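Local coordinates for protein ribonucleoside-diphosphate reductase, alpha chain (Actinobacillus ureae ATCC 25976, PDB 6DQX) that probably reduces ribonucleoside diphosphates to deoxyribonucleotides, as the catalytic alpha subunit of a class Id ribonucleotide reductase, at residues Gly133-Arg144 against Gln180-Asp191; Val431-Tyr439 against Trp470-Val480. All coordinates share one frame; numbering follows the deposited sequence.

Interaction 1: Gly133-Arg144 against Gln180-Asp191; sequences GTSAYFGDIRPR and QFAGYIDIEHGD. With EDO (1,2-ethanediol), chain G; EDO (1,2-ethanediol), chain H.
Thr134 to Tyr137 and Phe181 to Tyr184 pair as neighbouring parallel strands in the ten-stranded alpha/beta barrel of ribonucleotide reductases, their short axes 14° apart and 4.7 Å at closest approach; helix 156-170 lies between them in sequence, as in a beta-alpha-beta crossover. The backbone bonds run from Thr134 N to Gln180 O and on to Phe138 N, which meets Tyr184 O at 2.9 Å. On the other edges, strands 105-109 and 209-213 continue the sheet.

The closest apolar packing lies on the face carrying Thr134, Ala136 and Phe181. With CG anti to the backbone N (chi1 179°), the Phe181 ring leans forward along the neighbouring strand: Thr134 OG1 lies at its edge, 3.2 Å from CD1, and CZ touches Ala136 CB at 3.7 Å. Phe138 comes from the opposite direction, its CE1 3.8 Å from Phe181 CZ. Its ring also lies against the CA of Gly183, where no side chain intervenes. Val124 of helix 114-130 and Phe164 of helix 156-170 pack on the same Phe181 side chain. On the other face, Tyr137 stacks on His270.

Polar side chains close the contact at the ends of the strands and in the loops that follow. Tyr137 OH points at Asp186 OD2, but their separation is too short to be taken at face value; Asp186 OD1 pairs with Lys251, and a water links OD2 to Gly139 O. The Tyr137 side chain also lies about 4 Å from a bound magnesium ion. His189 donates from NE2 to Ile141 O at 2.8 Å, in the plane of the imidazole ring, while its ND1 accepts from Asp191 N; these two bonds fix the imidazole's rotation. Asp191 OD2 is taken by Ser157, and OD1 receives Arg144 N on its syn lone pair at 2.8 Å, in a nearly straight bond of 173°.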
loop_
_atom_site.group_PDB
_atom_site.type_symbol
_atom_site.label_atom_id
_atom_site.label_comp_id
_atom_site.label_asym_id
_atom_site.label_seq_id
_atom_site.Cartn_x
_atom_site.Cartn_y
_atom_site.Cartn_z
ATOM N N GLY A 133 2.872 16.899 1.199
ATOM C CA GLY A 133 4.105 16.191 0.851
ATOM C C GLY A 133 4.528 15.194 1.918
ATOM O O GLY A 133 4.277 15.387 3.121
ATOM N N THR A 134 5.169 14.116 1.477
ATOM C CA THR A 134 5.658 13.100 2.388
ATOM C C THR A 134 7.015 12.587 1.985
ATOM O O THR A 134 7.456 12.700 0.834
ATOM C CB THR A 134 4.693 11.886 2.491
ATOM O OG1 THR A 134 4.484 11.367 1.186
ATOM C CG2 THR A 134 3.386 12.297 3.061
ATOM N N SER A 135 7.681 11.981 2.940
ATOM C CA SER A 135 8.987 11.417 2.681
ATOM C C SER A 135 9.272 10.318 3.670
ATOM O O SER A 135 8.686 10.274 4.776
ATOM C CB SER A 135 10.075 12.521 2.788
ATOM O OG SER A 135 10.068 13.062 4.102
ATOM N N ALA A 136 10.230 9.474 3.325
ATOM C CA ALA A 136 10.651 8.427 4.228
ATOM C C ALA A 136 12.065 7.931 4.041
ATOM O O ALA A 136 12.651 7.987 2.933
ATOM C CB ALA A 136 9.648 7.246 4.173
ATOM N N TYR A 137 12.619 7.421 5.124
ATOM C CA TYR A 137 13.963 6.841 5.119
ATOM C C TYR A 137 13.892 5.315 4.984
ATOM O O TYR A 137 13.303 4.658 5.837
ATOM C CB TYR A 137 14.705 7.191 6.395
ATOM C CG TYR A 137 16.089 6.595 6.510
ATOM C CD1 TYR A 137 17.101 6.938 5.604
ATOM C CD2 TYR A 137 16.397 5.692 7.507
ATOM C CE1 TYR A 137 18.386 6.397 5.721
ATOM C CE2 TYR A 137 17.673 5.125 7.622
ATOM C CZ TYR A 137 18.661 5.491 6.719
ATOM O OH TYR A 137 19.932 4.969 6.826
ATOM N N PHE A 138 14.576 4.801 3.962
ATOM C CA PHE A 138 14.601 3.357 3.587
ATOM C C PHE A 138 15.869 2.630 3.995
ATOM O O PHE A 138 15.964 1.393 3.844
ATOM C CB PHE A 138 14.411 3.222 2.069
ATOM C CG PHE A 138 13.023 3.494 1.608
ATOM C CD1 PHE A 138 12.529 4.788 1.557
ATOM C CD2 PHE A 138 12.180 2.451 1.213
ATOM C CE1 PHE A 138 11.255 5.062 1.127
ATOM C CE2 PHE A 138 10.911 2.730 0.781
ATOM C CZ PHE A 138 10.426 4.025 0.736
ATOM N N GLY A 139 16.857 3.356 4.516
ATOM C CA GLY A 139 18.194 2.810 4.684
ATOM C C GLY A 139 18.421 1.746 5.740
ATOM O O GLY A 139 19.475 1.101 5.749
ATOM N N ASP A 140 17.475 1.568 6.658
ATOM C CA ASP A 140 17.578 0.489 7.636
ATOM C C ASP A 140 16.824 -0.776 7.214
ATOM O O ASP A 140 16.857 -1.769 7.937
ATOM C CB ASP A 140 17.161 0.976 9.034
ATOM C CG ASP A 140 18.271 1.779 9.730
ATOM O OD1 ASP A 140 19.439 1.715 9.317
ATOM O OD2 ASP A 140 17.968 2.446 10.731
ATOM N N ILE A 141 16.184 -0.749 6.051
ATOM C CA ILE A 141 15.635 -1.978 5.441
ATOM C C ILE A 141 16.806 -2.851 4.963
ATOM O O ILE A 141 17.702 -2.399 4.233
ATOM C CB ILE A 141 14.683 -1.655 4.271
ATOM C CG1 ILE A 141 13.474 -0.848 4.762
ATOM C CG2 ILE A 141 14.226 -2.939 3.586
ATOM C CD1 ILE A 141 12.641 -0.245 3.657
ATOM N N ARG A 142 16.795 -4.130 5.326
ATOM C CA ARG A 142 17.887 -5.002 4.918
ATOM C C ARG A 142 17.876 -5.143 3.386
ATOM O O ARG A 142 16.811 -5.107 2.788
ATOM C CB ARG A 142 17.776 -6.361 5.588
ATOM C CG ARG A 142 18.388 -6.418 6.986
ATOM C CD ARG A 142 18.128 -7.761 7.664
ATOM N NE ARG A 142 16.700 -7.953 7.941
ATOM C CZ ARG A 142 15.809 -8.563 7.156
ATOM N NH1 ARG A 142 14.543 -8.647 7.560
ATOM N NH2 ARG A 142 16.149 -9.085 5.979
ATOM N N PRO A 143 19.056 -5.266 2.761
ATOM C CA PRO A 143 19.175 -5.284 1.297
ATOM C C PRO A 143 18.737 -6.599 0.636
ATOM O O PRO A 143 18.562 -7.609 1.323
ATOM C CB PRO A 143 20.663 -5.042 1.066
ATOM C CG PRO A 143 21.328 -5.565 2.279
ATOM C CD PRO A 143 20.374 -5.351 3.416
ATOM N N ARG A 144 18.555 -6.556 -0.683
ATOM C CA ARG A 144 18.114 -7.713 -1.457
ATOM C C ARG A 144 19.064 -8.876 -1.177
ATOM O O ARG A 144 20.281 -8.705 -1.194
ATOM C CB ARG A 144 18.115 -7.395 -2.951
ATOM C CG ARG A 144 17.529 -8.497 -3.823
ATOM C CD ARG A 144 17.585 -8.123 -5.293
ATOM N NE ARG A 144 16.650 -7.049 -5.608
ATOM C CZ ARG A 144 15.329 -7.184 -5.744
ATOM N NH1 ARG A 144 14.714 -8.362 -5.578
ATOM N NH2 ARG A 144 14.598 -6.110 -6.036
ATOM N N GLN A 180 2.824 13.385 -3.681
ATOM C CA GLN A 180 4.262 13.578 -3.834
ATOM C C GLN A 180 5.036 12.977 -2.655
ATOM O O GLN A 180 4.764 13.268 -1.479
ATOM C CB GLN A 180 4.585 15.048 -3.984
ATOM C CG GLN A 180 4.434 15.555 -5.412
ATOM C CD GLN A 180 4.772 17.017 -5.525
ATOM O OE1 GLN A 180 4.251 17.843 -4.774
ATOM N NE2 GLN A 180 5.644 17.351 -6.461
ATOM N N PHE A 181 6.023 12.164 -2.992
ATOM C CA PHE A 181 6.785 11.396 -2.032
ATOM C C PHE A 181 8.247 11.328 -2.426
ATOM O O PHE A 181 8.584 11.189 -3.623
ATOM C CB PHE A 181 6.188 9.974 -1.936
ATOM C CG PHE A 181 6.905 9.075 -0.977
ATOM C CD1 PHE A 181 6.649 9.138 0.391
ATOM C CD2 PHE A 181 7.786 8.134 -1.428
ATOM C CE1 PHE A 181 7.292 8.289 1.276
ATOM C CE2 PHE A 181 8.450 7.298 -0.563
ATOM C CZ PHE A 181 8.203 7.373 0.803
ATOM N N ALA A 182 9.122 11.416 -1.440
ATOM C CA ALA A 182 10.543 11.215 -1.634
ATOM C C ALA A 182 11.083 10.182 -0.694
ATOM O O ALA A 182 10.888 10.263 0.533
ATOM C CB ALA A 182 11.321 12.521 -1.441
ATOM N N GLY A 183 11.772 9.199 -1.255
ATOM C CA GLY A 183 12.444 8.177 -0.456
ATOM C C GLY A 183 13.926 8.455 -0.366
ATOM O O GLY A 183 14.525 8.859 -1.352
ATOM N N TYR A 184 14.519 8.223 0.796
ATOM C CA TYR A 184 15.966 8.382 1.001
ATOM C C TYR A 184 16.678 7.055 1.288
ATOM O O TYR A 184 16.235 6.278 2.135
ATOM C CB TYR A 184 16.214 9.353 2.146
ATOM C CG TYR A 184 15.932 10.801 1.784
ATOM C CD1 TYR A 184 14.638 11.297 1.746
ATOM C CD2 TYR A 184 16.972 11.673 1.507
ATOM C CE1 TYR A 184 14.387 12.626 1.430
ATOM C CE2 TYR A 184 16.735 13.002 1.197
ATOM C CZ TYR A 184 15.455 13.470 1.169
ATOM O OH TYR A 184 15.222 14.779 0.873
ATOM N N ILE A 185 17.817 6.857 0.623
ATOM C CA ILE A 185 18.639 5.647 0.745
ATOM C C ILE A 185 20.113 6.060 0.912
ATOM O O ILE A 185 20.566 7.024 0.278
ATOM C CB ILE A 185 18.397 4.742 -0.509
ATOM C CG1 ILE A 185 18.955 3.335 -0.320
ATOM C CG2 ILE A 185 18.929 5.373 -1.788
ATOM C CD1 ILE A 185 18.153 2.500 0.642
ATOM N N ASP A 186 20.867 5.344 1.740
ATOM C CA ASP A 186 22.295 5.654 1.924
ATOM C C ASP A 186 23.094 5.167 0.706
ATOM O O ASP A 186 22.761 4.121 0.117
ATOM C CB ASP A 186 22.810 5.033 3.186
ATOM C CG ASP A 186 21.998 5.462 4.404
ATOM O OD1 ASP A 186 22.317 6.502 5.040
ATOM O OD2 ASP A 186 20.994 4.776 4.674
ATOM N N ILE A 187 24.115 5.937 0.316
ATOM C CA ILE A 187 24.944 5.583 -0.860
ATOM C C ILE A 187 25.699 4.264 -0.654
ATOM O O ILE A 187 26.034 3.598 -1.644
ATOM C CB ILE A 187 25.923 6.729 -1.241
ATOM C CG1 ILE A 187 26.421 6.556 -2.698
ATOM C CG2 ILE A 187 27.031 6.864 -0.220
ATOM C CD1 ILE A 187 27.084 7.780 -3.278
ATOM N N GLU A 188 25.924 3.884 0.616
ATOM C CA GLU A 188 26.611 2.630 0.982
ATOM C C GLU A 188 25.674 1.410 1.094
ATOM O O GLU A 188 26.140 0.324 1.379
ATOM C CB GLU A 188 27.469 2.762 2.240
ATOM C CG GLU A 188 26.737 2.865 3.581
ATOM C CD GLU A 188 26.334 4.291 3.959
ATOM O OE1 GLU A 188 26.274 5.171 3.071
ATOM O OE2 GLU A 188 26.042 4.524 5.156
ATOM N N HIS A 189 24.386 1.609 0.843
ATOM C CA HIS A 189 23.371 0.571 1.046
ATOM C C HIS A 189 23.526 -0.487 -0.024
ATOM O O HIS A 189 23.854 -0.170 -1.174
ATOM C CB HIS A 189 21.948 1.156 0.950
ATOM C CG HIS A 189 20.883 0.251 1.498
ATOM N ND1 HIS A 189 20.240 -0.710 0.738
ATOM C CD2 HIS A 189 20.344 0.168 2.742
ATOM C CE1 HIS A 189 19.361 -1.346 1.493
ATOM N NE2 HIS A 189 19.397 -0.835 2.711
ATOM N N GLY A 190 23.251 -1.735 0.350
ATOM C CA GLY A 190 23.301 -2.842 -0.596
ATOM C C GLY A 190 22.525 -2.639 -1.866
ATOM O O GLY A 190 22.944 -3.137 -2.913
ATOM N N ASP A 191 21.409 -1.899 -1.807
ATOM C CA ASP A 191 20.511 -1.737 -2.942
ATOM C C ASP A 191 20.716 -0.450 -3.753
ATOM O O ASP A 191 19.898 -0.137 -4.613
ATOM C CB ASP A 191 19.045 -1.809 -2.489
ATOM C CG ASP A 191 18.706 -3.081 -1.731
ATOM O OD1 ASP A 191 19.269 -4.161 -2.035
ATOM O OD2 ASP A 191 17.857 -2.993 -0.807
HETATM C C1 EDO G . 30.001 1.397 -1.529
HETATM O O1 EDO G . 30.462 1.649 -0.200
HETATM C C2 EDO G . 28.491 1.582 -1.485
HETATM O O2 EDO G . 27.659 1.233 -2.607
HETATM C C1 EDO H . 10.997 -7.764 5.577
HETATM O O1 EDO H . 11.700 -8.469 6.601
HETATM C C2 EDO H . 11.503 -6.329 5.566
HETATM O O2 EDO H . 12.905 -6.311 5.267
HETATM O O HOH W 1 22.244 2.063 5.189
#

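Interaction 2: Val431-Tyr439 against Trp470-Val480; sequences VEPFKSNYY and WESILHNDGSV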
loop_
_atom_site.group_PDB
_atom_site.type_symbol
_atom_site.label_atom_id
_atom_site.label_comp_id
_atom_site.label_asym_id
_atom_site.label_seq_id
_atom_site.Cartn_x
_atom_site.Cartn_y
_atom_site.Cartn_z
ATOM N N VAL A 431 15.996 31.877 -1.790
ATOM C CA VAL A 431 17.325 32.499 -1.931
ATOM C C VAL A 431 17.855 32.329 -3.351
ATOM O O VAL A 431 19.015 32.538 -3.614
ATOM C CB VAL A 431 18.337 31.906 -0.919
ATOM C CG1 VAL A 431 17.966 32.332 0.493
ATOM C CG2 VAL A 431 18.413 30.371 -0.985
ATOM N N GLU A 432 16.995 31.923 -4.264
ATOM C CA GLU A 432 17.407 31.578 -5.616
ATOM C C GLU A 432 17.454 32.852 -6.476
ATOM O O GLU A 432 16.636 33.751 -6.296
ATOM C CB GLU A 432 16.364 30.583 -6.154
ATOM C CG GLU A 432 16.813 29.579 -7.176
ATOM C CD GLU A 432 15.738 28.531 -7.439
ATOM O OE1 GLU A 432 14.946 28.756 -8.348
ATOM O OE2 GLU A 432 15.672 27.502 -6.721
ATOM N N PRO A 433 18.384 32.923 -7.451
ATOM C CA PRO A 433 18.274 34.021 -8.400
ATOM C C PRO A 433 17.004 33.904 -9.236
ATOM O O PRO A 433 16.524 32.791 -9.493
ATOM C CB PRO A 433 19.511 33.838 -9.305
ATOM C CG PRO A 433 20.457 32.978 -8.525
ATOM C CD PRO A 433 19.561 32.080 -7.715
ATOM N N PHE A 434 16.460 35.039 -9.640
ATOM C CA PHE A 434 15.485 35.095 -10.715
ATOM C C PHE A 434 15.946 34.292 -11.908
ATOM O O PHE A 434 17.104 34.380 -12.310
ATOM C CB PHE A 434 15.245 36.526 -11.181
ATOM C CG PHE A 434 14.299 37.316 -10.329
ATOM C CD1 PHE A 434 12.975 36.916 -10.157
ATOM C CD2 PHE A 434 14.702 38.524 -9.764
ATOM C CE1 PHE A 434 12.094 37.676 -9.410
ATOM C CE2 PHE A 434 13.815 39.293 -9.012
ATOM C CZ PHE A 434 12.504 38.873 -8.845
ATOM N N LYS A 435 15.018 33.518 -12.471
ATOM C CA LYS A 435 15.310 32.721 -13.647
ATOM C C LYS A 435 15.752 33.654 -14.747
ATOM O O LYS A 435 16.804 33.464 -15.331
ATOM C CB LYS A 435 14.081 31.935 -14.104
ATOM C CG LYS A 435 14.379 31.007 -15.278
ATOM C CD LYS A 435 13.200 30.091 -15.601
ATOM C CE LYS A 435 12.044 30.846 -16.238
ATOM N NZ LYS A 435 11.258 29.950 -17.130
ATOM N N SER A 436 14.945 34.675 -15.000
ATOM C CA SER A 436 15.310 35.699 -15.952
ATOM C C SER A 436 14.501 36.988 -15.742
ATOM O O SER A 436 13.623 37.067 -14.874
ATOM C CB SER A 436 15.137 35.161 -17.377
ATOM O OG SER A 436 13.775 35.189 -17.752
ATOM N N ASN A 437 14.818 37.988 -16.555
ATOM C CA ASN A 437 14.215 39.322 -16.427
ATOM C C ASN A 437 12.863 39.489 -17.112
ATOM O O ASN A 437 12.179 40.487 -16.886
ATOM C CB ASN A 437 15.193 40.345 -16.968
ATOM C CG ASN A 437 16.465 40.373 -16.171
ATOM O OD1 ASN A 437 16.458 40.831 -15.028
ATOM N ND2 ASN A 437 17.551 39.888 -16.744
ATOM N N TYR A 438 12.489 38.513 -17.937
ATOM C CA TYR A 438 11.284 38.569 -18.765
ATOM C C TYR A 438 10.962 37.141 -19.234
ATOM O O TYR A 438 11.695 36.580 -20.045
ATOM C CB TYR A 438 11.533 39.513 -19.950
ATOM C CG TYR A 438 10.329 39.899 -20.804
ATOM C CD1 TYR A 438 9.030 39.926 -20.289
ATOM C CD2 TYR A 438 10.513 40.293 -22.132
ATOM C CE1 TYR A 438 7.950 40.303 -21.083
ATOM C CE2 TYR A 438 9.443 40.668 -22.930
ATOM C CZ TYR A 438 8.173 40.672 -22.409
ATOM O OH TYR A 438 7.127 41.056 -23.203
ATOM N N TYR A 439 9.935 36.528 -18.635
ATOM C CA TYR A 439 9.601 35.096 -18.863
ATOM C C TYR A 439 8.113 34.803 -18.683
ATOM O O TYR A 439 7.421 35.517 -17.966
ATOM C CB TYR A 439 10.431 34.152 -17.967
ATOM C CG TYR A 439 10.288 34.290 -16.438
ATOM C CD1 TYR A 439 9.187 33.757 -15.745
ATOM C CD2 TYR A 439 11.299 34.894 -15.678
ATOM C CE1 TYR A 439 9.084 33.871 -14.352
ATOM C CE2 TYR A 439 11.206 35.007 -14.294
ATOM C CZ TYR A 439 10.109 34.496 -13.628
ATOM O OH TYR A 439 10.066 34.636 -12.250
ATOM N N TRP A 470 12.488 45.155 -25.001
ATOM C CA TRP A 470 11.911 44.018 -24.275
ATOM C C TRP A 470 11.840 42.765 -25.136
ATOM O O TRP A 470 12.166 41.672 -24.659
ATOM C CB TRP A 470 10.528 44.343 -23.702
ATOM C CG TRP A 470 10.579 45.204 -22.473
ATOM C CD1 TRP A 470 10.248 46.523 -22.381
ATOM C CD2 TRP A 470 10.996 44.802 -21.153
ATOM N NE1 TRP A 470 10.421 46.968 -21.087
ATOM C CE2 TRP A 470 10.882 45.932 -20.317
ATOM C CE3 TRP A 470 11.453 43.592 -20.601
ATOM C CZ2 TRP A 470 11.200 45.893 -18.949
ATOM C CZ3 TRP A 470 11.780 43.554 -19.235
ATOM C CH2 TRP A 470 11.654 44.698 -18.430
ATOM N N GLU A 471 11.446 42.906 -26.405
ATOM C CA GLU A 471 11.415 41.734 -27.291
ATOM C C GLU A 471 12.808 41.119 -27.445
ATOM O O GLU A 471 12.935 39.894 -27.494
ATOM C CB GLU A 471 10.808 42.059 -28.669
ATOM C CG GLU A 471 10.657 40.828 -29.554
ATOM C CD GLU A 471 10.041 41.132 -30.907
ATOM O OE1 GLU A 471 10.712 41.795 -31.722
ATOM O OE2 GLU A 471 8.897 40.697 -31.139
ATOM N N SER A 472 13.841 41.959 -27.514
ATOM C CA SER A 472 15.219 41.480 -27.594
ATOM C C SER A 472 15.593 40.648 -26.354
ATOM O O SER A 472 16.266 39.623 -26.465
ATOM C CB SER A 472 16.185 42.651 -27.724
ATOM O OG SER A 472 17.489 42.180 -27.957
ATOM N N ILE A 473 15.138 41.111 -25.191
ATOM C CA ILE A 473 15.334 40.400 -23.913
ATOM C C ILE A 473 14.583 39.057 -23.920
ATOM O O ILE A 473 15.164 38.025 -23.598
ATOM C CB ILE A 473 14.924 41.294 -22.712
ATOM C CG1 ILE A 473 15.852 42.517 -22.646
ATOM C CG2 ILE A 473 14.996 40.521 -21.389
ATOM C CD1 ILE A 473 15.349 43.632 -21.753
ATOM N N LEU A 474 13.316 39.056 -24.317
ATOM C CA LEU A 474 12.555 37.808 -24.463
ATOM C C LEU A 474 13.224 36.798 -25.419
ATOM O O LEU A 474 13.315 35.606 -25.097
ATOM C CB LEU A 474 11.138 38.110 -24.940
ATOM C CG LEU A 474 10.151 36.946 -25.048
ATOM C CD1 LEU A 474 9.964 36.215 -23.726
ATOM C CD2 LEU A 474 8.826 37.500 -25.544
ATOM N N HIS A 475 13.707 37.273 -26.572
ATOM C CA HIS A 475 14.401 36.405 -27.543
ATOM C C HIS A 475 15.738 35.850 -27.064
ATOM O O HIS A 475 16.189 34.835 -27.575
ATOM C CB HIS A 475 14.614 37.119 -28.884
ATOM C CG HIS A 475 13.343 37.378 -29.621
ATOM N ND1 HIS A 475 12.194 36.658 -29.384
ATOM C CD2 HIS A 475 13.038 38.264 -30.595
ATOM C CE1 HIS A 475 11.229 37.099 -30.168
ATOM N NE2 HIS A 475 11.713 38.074 -30.914
ATOM N N ASN A 476 16.362 36.523 -26.098
ATOM C CA ASN A 476 17.599 36.051 -25.464
ATOM C C ASN A 476 17.364 35.409 -24.086
ATOM O O ASN A 476 18.204 35.547 -23.202
ATOM C CB ASN A 476 18.593 37.217 -25.352
ATOM C CG ASN A 476 19.457 37.346 -26.570
ATOM O OD1 ASN A 476 20.489 36.693 -26.660
ATOM N ND2 ASN A 476 19.048 38.183 -27.514
ATOM N N ASP A 477 16.235 34.716 -23.913
ATOM C CA ASP A 477 15.952 33.909 -22.713
ATOM C C ASP A 477 15.910 34.764 -21.432
ATOM O O ASP A 477 16.317 34.320 -20.364
ATOM C CB ASP A 477 16.974 32.765 -22.573
ATOM C CG ASP A 477 17.144 31.963 -23.863
ATOM O OD1 ASP A 477 16.125 31.492 -24.405
ATOM O OD2 ASP A 477 18.298 31.806 -24.330
ATOM N N GLY A 478 15.416 35.991 -21.572
ATOM C CA GLY A 478 15.330 36.969 -20.491
ATOM C C GLY A 478 16.625 37.622 -20.039
ATOM O O GLY A 478 16.661 38.221 -18.963
ATOM N N SER A 479 17.667 37.530 -20.864
ATOM C CA SER A 479 18.984 38.109 -20.565
ATOM C C SER A 479 19.065 39.543 -21.074
ATOM O O SER A 479 18.397 39.887 -22.049
ATOM C CB SER A 479 20.080 37.268 -21.209
ATOM O OG SER A 479 21.362 37.853 -21.043
ATOM N N VAL A 480 19.900 40.359 -20.419
ATOM C CA VAL A 480 20.255 41.706 -20.889
ATOM C C VAL A 480 21.732 41.825 -21.261
ATOM O O VAL A 480 22.194 42.924 -21.558
ATOM C CB VAL A 480 19.902 42.809 -19.843
ATOM C CG1 VAL A 480 18.422 42.799 -19.541
ATOM C CG2 VAL A 480 20.703 42.662 -18.555
#
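Tyr438 lies across the last turns of helix 467-475, with the edge of Trp470 directed at one face of its ring. This is a T-shaped pair: the phenol and the six-membered indole ring are inclined at 73° with centroids 5.2 Å apart, and Trp470 CE3 stands over the phenol, offset toward its rim. With CG anti to the backbone N (chi1 -170°), the tyrosine ring reaches the helix: Tyr438 CD2 meets Leu474 CB at 3.6 Å, and Tyr438 CB rests on Ile473 CG2.

Asn437 is turned instead to the loop after the helix. Its backbone N and its ND2 both donate to Gly478 O, at 3.0 and 2.9 Å; the ND2 donor lies nearly along the carbonyl direction, whereas the backbone donor arrives at a C=O...N angle of 130°. Two bonds therefore grip one oxygen. Gly478 follows Asp477, the C' residue of the Schellman motif ending the helix, and its CA lies 3.6 Å from Ser436 CB.

Helix 453-461 touches both segments, Leu455 meeting Asn437 and Val480 and Leu459 meeting Trp470, so the loop, this helix and the end of helix 467-475 pack together.

Both contacts are mainly buried, but they hold different elements: interaction 1 joins two neighbouring strands of the barrel sheet and the loops that follow them, while interaction 2 fastens an irregular segment to a helix end in a helical part of the chain. Their centres are 38 Å apart and their nearest atoms about 14 Å, with no touch. Interaction 1 buries 781 Å² against 430 Å² and rests on a regular series of backbone bonds, with carboxylate and imidazole groups at and beyond the strand ends. Interaction 2 has a single carbonyl as its hydrogen-bonding centre and otherwise depends on aromatic and aliphatic packing, in which Leu474 belongs to the exposed margin.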